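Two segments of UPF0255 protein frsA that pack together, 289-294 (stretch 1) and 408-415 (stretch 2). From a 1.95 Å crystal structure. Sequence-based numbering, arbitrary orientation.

Stretch 1 289-294: IKACVI
Stretch 2 (408-415) WLEDELLR

The contact centres on the methyl group of Ala 291, whose CA-to-CB bond points toward the helix. Its CB lies 3.8 Å from Glu 412 CB, 4.2 Å from Trp 408 CD1, 4.2 Å from Leu 409 CD2 and 4.2 Å from Leu 413 CD1, so one small side chain meets two successive turns. Val 293 (chi1 t), two residues along the strand, also points toward the helix: its CG2 is 3.5 Å from Trp 408 CD1 and 4.4 Å from Leu 409 CG. Cys 292 (chi1 t), between them, points away, the alternation expected of extended backbone; phi/psi runs -161/148, -139/138 and -136/133 over Ala 291 to Val 293.

Helix 408-413 runs nearly antiparallel to strand 291-294, at 167°, with axes approaching to 8.6 Å. The register is set by Ala 291 CA to Glu 412 CA, 6.1 Å, and Lys 290 CA to Leu 413 CA, 6.4 Å. Within the helix, Glu 412 N donates to Trp 408 O (2.9 Å) and Leu 413 N to Leu 409 O (2.8 Å). Trp 408 (chi1 t, chi2 -96°) points toward the strand, whereas Leu 409 (m, t) and Leu 413 (chi1 -125°, chi2 p) leave sideways and bring their ends nearer.

Farther out, Lys 290 (phi/psi -96/-23; m, m, t, m) starts toward the helix, its CB 3.8 Å from Leu 413 CD1, while its end leads away. No direct hydrogen bond joins the stretches; water 1 bridges them, donating to Lys 290 O (2.9 Å) and Glu 412 OE1 (2.5 Å) and weakly accepting from Arg 415 NH2 (3.4 Å). Glu 412 (m, m, chi3 -13°) also forms a long salt bridge from OE1 to Arg 415 NE, 3.7 Å, and that NE donates a weak hydrogen bond to Glu 412 O, 3.2 Å.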

ATOM      1  N   ILE A 289      21.634   2.800  -4.408  1.00 28.69           N
ATOM      2  CA  ILE A 289      20.682   1.692  -4.488  1.00 24.70           C
ATOM      3  C   ILE A 289      21.365   0.453  -5.060  1.00 33.04           C
ATOM      4  O   ILE A 289      21.877   0.482  -6.175  1.00 35.57           O
ATOM      5  CB  ILE A 289      19.458   2.046  -5.353  1.00 29.00           C
ATOM      6  CG1 ILE A 289      18.659   3.188  -4.714  1.00 28.67           C
ATOM      7  CG2 ILE A 289      18.574   0.825  -5.576  1.00 19.19           C
ATOM      8  CD1 ILE A 289      18.435   2.993  -3.223  1.00 19.24           C
ATOM      9  N   LYS A 290      21.372  -0.627  -4.288  1.00 28.08           N
ATOM     10  CA  LYS A 290      22.049  -1.862  -4.682  1.00 25.36           C
ATOM     11  C   LYS A 290      21.111  -2.875  -5.339  1.00 24.23           C
ATOM     12  O   LYS A 290      21.554  -3.749  -6.085  1.00 26.11           O
ATOM     13  CB  LYS A 290      22.718  -2.491  -3.461  1.00 25.44           C
ATOM     14  CG  LYS A 290      23.828  -1.630  -2.856  1.00 29.74           C
ATOM     15  CD  LYS A 290      24.881  -1.262  -3.919  1.00 23.57           C
ATOM     16  CE  LYS A 290      26.108  -0.570  -3.319  1.00 24.61           C
ATOM     17  NZ  LYS A 290      25.747   0.621  -2.469  1.00 24.37           N
ATOM     18  N   ALA A 291      19.814  -2.762  -5.053  1.00 23.97           N
ATOM     19  CA  ALA A 291      18.830  -3.691  -5.607  1.00 30.50           C
ATOM     20  C   ALA A 291      17.433  -3.111  -5.524  1.00 27.10           C
ATOM     21  O   ALA A 291      17.138  -2.378  -4.595  1.00 25.12           O
ATOM     22  CB  ALA A 291      18.877  -5.021  -4.864  1.00 30.00           C
ATOM     23  N   CYS A 292      16.583  -3.452  -6.490  1.00 17.89           N
ATOM     24  CA  CYS A 292      15.186  -3.029  -6.482  1.00 20.07           C
ATOM     25  C   CYS A 292      14.264  -4.169  -6.933  1.00 19.87           C
ATOM     26  O   CYS A 292      14.577  -4.908  -7.867  1.00 21.03           O
ATOM     27  CB  CYS A 292      14.982  -1.778  -7.359  1.00 21.44           C
ATOM     28  SG  CYS A 292      13.230  -1.208  -7.479  1.00 22.03           S
ATOM     29  N   VAL A 293      13.133  -4.321  -6.250  1.00 17.61           N
ATOM     30  CA  VAL A 293      12.145  -5.323  -6.619  1.00 19.59           C
ATOM     31  C   VAL A 293      10.772  -4.667  -6.549  1.00 18.32           C
ATOM     32  O   VAL A 293      10.453  -3.979  -5.574  1.00 21.69           O
ATOM     33  CB  VAL A 293      12.166  -6.529  -5.657  1.00 24.84           C
ATOM     34  CG1 VAL A 293      11.174  -7.592  -6.106  1.00 25.99           C
ATOM     35  CG2 VAL A 293      13.566  -7.115  -5.549  1.00 27.56           C
ATOM     36  N   ILE A 294       9.973  -4.870  -7.583  1.00 14.67           N
ATOM     37  CA  ILE A 294       8.638  -4.308  -7.636  1.00 18.41           C
ATOM     38  C   ILE A 294       7.597  -5.383  -7.949  1.00 19.41           C
ATOM     39  O   ILE A 294       7.884  -6.344  -8.644  1.00 15.76           O
ATOM     40  CB  ILE A 294       8.537  -3.145  -8.653  1.00 20.10           C
ATOM     41  CG1 ILE A 294       8.848  -3.626 -10.077  1.00 25.84           C
ATOM     42  CG2 ILE A 294       9.473  -1.994  -8.263  1.00 14.48           C
ATOM     43  CD1 ILE A 294       8.459  -2.594 -11.155  1.00 23.68           C
ATOM     44  N   TRP A 408      16.458 -12.316  -4.699  1.00 27.52           N
ATOM     45  CA  TRP A 408      17.074 -11.188  -5.383  1.00 30.80           C
ATOM     46  C   TRP A 408      17.827 -10.338  -4.368  1.00 32.41           C
ATOM     47  O   TRP A 408      18.968  -9.940  -4.602  1.00 28.74           O
ATOM     48  CB  TRP A 408      15.987 -10.364  -6.071  1.00 22.27           C
ATOM     49  CG  TRP A 408      16.471  -9.343  -7.062  1.00 31.09           C
ATOM     50  CD1 TRP A 408      16.692  -8.010  -6.833  1.00 29.86           C
ATOM     51  CD2 TRP A 408      16.758  -9.563  -8.449  1.00 30.48           C
ATOM     52  NE1 TRP A 408      17.103  -7.392  -7.991  1.00 26.24           N
ATOM     53  CE2 TRP A 408      17.149  -8.320  -8.997  1.00 28.86           C
ATOM     54  CE3 TRP A 408      16.721 -10.687  -9.280  1.00 27.36           C
ATOM     55  CZ2 TRP A 408      17.498  -8.174 -10.338  1.00 29.75           C
ATOM     56  CZ3 TRP A 408      17.066 -10.541 -10.611  1.00 33.73           C
ATOM     57  CH2 TRP A 408      17.448  -9.295 -11.127  1.00 35.12           C
ATOM     58  N   LEU A 409      17.187 -10.078  -3.231  1.00 30.44           N
ATOM     59  CA  LEU A 409      17.800  -9.260  -2.190  1.00 30.33           C
ATOM     60  C   LEU A 409      18.941  -9.996  -1.510  1.00 27.32           C
ATOM     61  O   LEU A 409      19.965  -9.405  -1.186  1.00 31.88           O
ATOM     62  CB  LEU A 409      16.751  -8.812  -1.177  1.00 29.92           C
ATOM     63  CG  LEU A 409      15.778  -7.826  -1.818  1.00 27.55           C
ATOM     64  CD1 LEU A 409      14.432  -7.857  -1.119  1.00 32.20           C
ATOM     65  CD2 LEU A 409      16.364  -6.420  -1.804  1.00 26.02           C
ATOM     66  N   GLU A 410      18.759 -11.291  -1.307  1.00 25.77           N
ATOM     67  CA  GLU A 410      19.815 -12.148  -0.803  1.00 30.38           C
ATOM     68  C   GLU A 410      21.040 -12.055  -1.711  1.00 36.76           C
ATOM     69  O   GLU A 410      22.160 -11.865  -1.230  1.00 42.91           O
ATOM     70  CB  GLU A 410      19.311 -13.587  -0.762  1.00 43.57           C
ATOM     71  CG  GLU A 410      20.182 -14.565  -0.017  1.00 45.14           C
ATOM     72  CD  GLU A 410      19.393 -15.777   0.432  1.00 43.11           C
ATOM     73  OE1 GLU A 410      18.199 -15.874   0.066  1.00 39.59           O
ATOM     74  OE2 GLU A 410      19.958 -16.623   1.156  1.00 45.67           O
ATOM     75  N   ASP A 411      20.824 -12.176  -3.022  1.00 31.01           N
ATOM     76  CA  ASP A 411      21.933 -12.171  -3.983  1.00 36.30           C
ATOM     77  C   ASP A 411      22.628 -10.819  -4.126  1.00 31.66           C
ATOM     78  O   ASP A 411      23.850 -10.758  -4.261  1.00 39.61           O
ATOM     79  CB  ASP A 411      21.485 -12.668  -5.366  1.00 41.41           C
ATOM     80  CG  ASP A 411      20.985 -14.112  -5.345  1.00 49.07           C
ATOM     81  OD1 ASP A 411      21.246 -14.835  -4.356  1.00 47.78           O
ATOM     82  OD2 ASP A 411      20.327 -14.527  -6.324  1.00 47.52           O
ATOM     83  N   GLU A 412      21.861  -9.737  -4.089  1.00 22.46           N
ATOM     84  CA  GLU A 412      22.423  -8.435  -4.426  1.00 29.04           C
ATOM     85  C   GLU A 412      22.767  -7.590  -3.206  1.00 29.48           C
ATOM     86  O   GLU A 412      23.679  -6.765  -3.261  1.00 23.01           O
ATOM     87  CB  GLU A 412      21.500  -7.673  -5.384  1.00 29.24           C
ATOM     88  CG  GLU A 412      21.224  -8.404  -6.700  1.00 29.07           C
ATOM     89  CD  GLU A 412      22.455  -8.497  -7.599  1.00 25.21           C
ATOM     90  OE1 GLU A 412      23.441  -7.792  -7.321  1.00 29.13           O
ATOM     91  OE2 GLU A 412      22.427  -9.261  -8.583  1.00 33.83           O
ATOM     92  N   LEU A 413      22.045  -7.810  -2.106  1.00 26.39           N
ATOM     93  CA  LEU A 413      22.245  -7.049  -0.874  1.00 26.60           C
ATOM     94  C   LEU A 413      23.206  -7.720   0.114  1.00 34.77           C
ATOM     95  O   LEU A 413      24.049  -7.045   0.704  1.00 32.64           O
ATOM     96  CB  LEU A 413      20.903  -6.794  -0.181  1.00 24.31           C
ATOM     97  CG  LEU A 413      20.470  -5.374   0.158  1.00 31.92           C
ATOM     98  CD1 LEU A 413      20.556  -4.485  -1.068  1.00 35.45           C
ATOM     99  CD2 LEU A 413      19.027  -5.397   0.746  1.00 19.69           C
ATOM    100  N   LEU A 414      23.076  -9.033   0.314  1.00 23.20           N
ATOM    101  CA  LEU A 414      23.980  -9.753   1.218  1.00 27.57           C
ATOM    102  C   LEU A 414      25.192 -10.245   0.428  1.00 33.83           C
ATOM    103  O   LEU A 414      25.665 -11.365   0.612  1.00 37.87           O
ATOM    104  CB  LEU A 414      23.269 -10.934   1.881  1.00 27.94           C
ATOM    105  CG  LEU A 414      21.936 -10.588   2.578  1.00 29.96           C
ATOM    106  CD1 LEU A 414      21.320 -11.785   3.261  1.00 30.42           C
ATOM    107  CD2 LEU A 414      22.131  -9.465   3.572  1.00 27.55           C
ATOM    108  N   ARG A 415      25.690  -9.375  -0.442  1.00 39.88           N
ATOM    109  CA  ARG A 415      26.633  -9.739  -1.504  1.00 43.77           C
ATOM    110  C   ARG A 415      28.089  -9.948  -1.052  1.00 51.85           C
ATOM    111  O   ARG A 415      28.729  -9.060  -0.475  1.00 52.64           O
ATOM    112  CB  ARG A 415      26.561  -8.670  -2.602  1.00 32.94           C
ATOM    113  CG  ARG A 415      27.363  -8.977  -3.819  1.00 46.00           C
ATOM    114  CD  ARG A 415      26.654  -8.504  -5.070  1.00 46.83           C
ATOM    115  NE  ARG A 415      26.335  -7.079  -5.094  1.00 41.78           N
ATOM    116  CZ  ARG A 415      27.238  -6.106  -5.164  1.00 40.34           C
ATOM    117  NH1 ARG A 415      28.535  -6.394  -5.160  1.00 32.78           N
ATOM    118  NH2 ARG A 415      26.841  -4.839  -5.206  1.00 44.34           N
ATOM    119  OXT ARG A 415      28.675 -11.019  -1.279  1.00 54.78           O
TER
HETATM  120  O   HOH W   1      23.871  -5.381  -6.689  1.00 31.03           O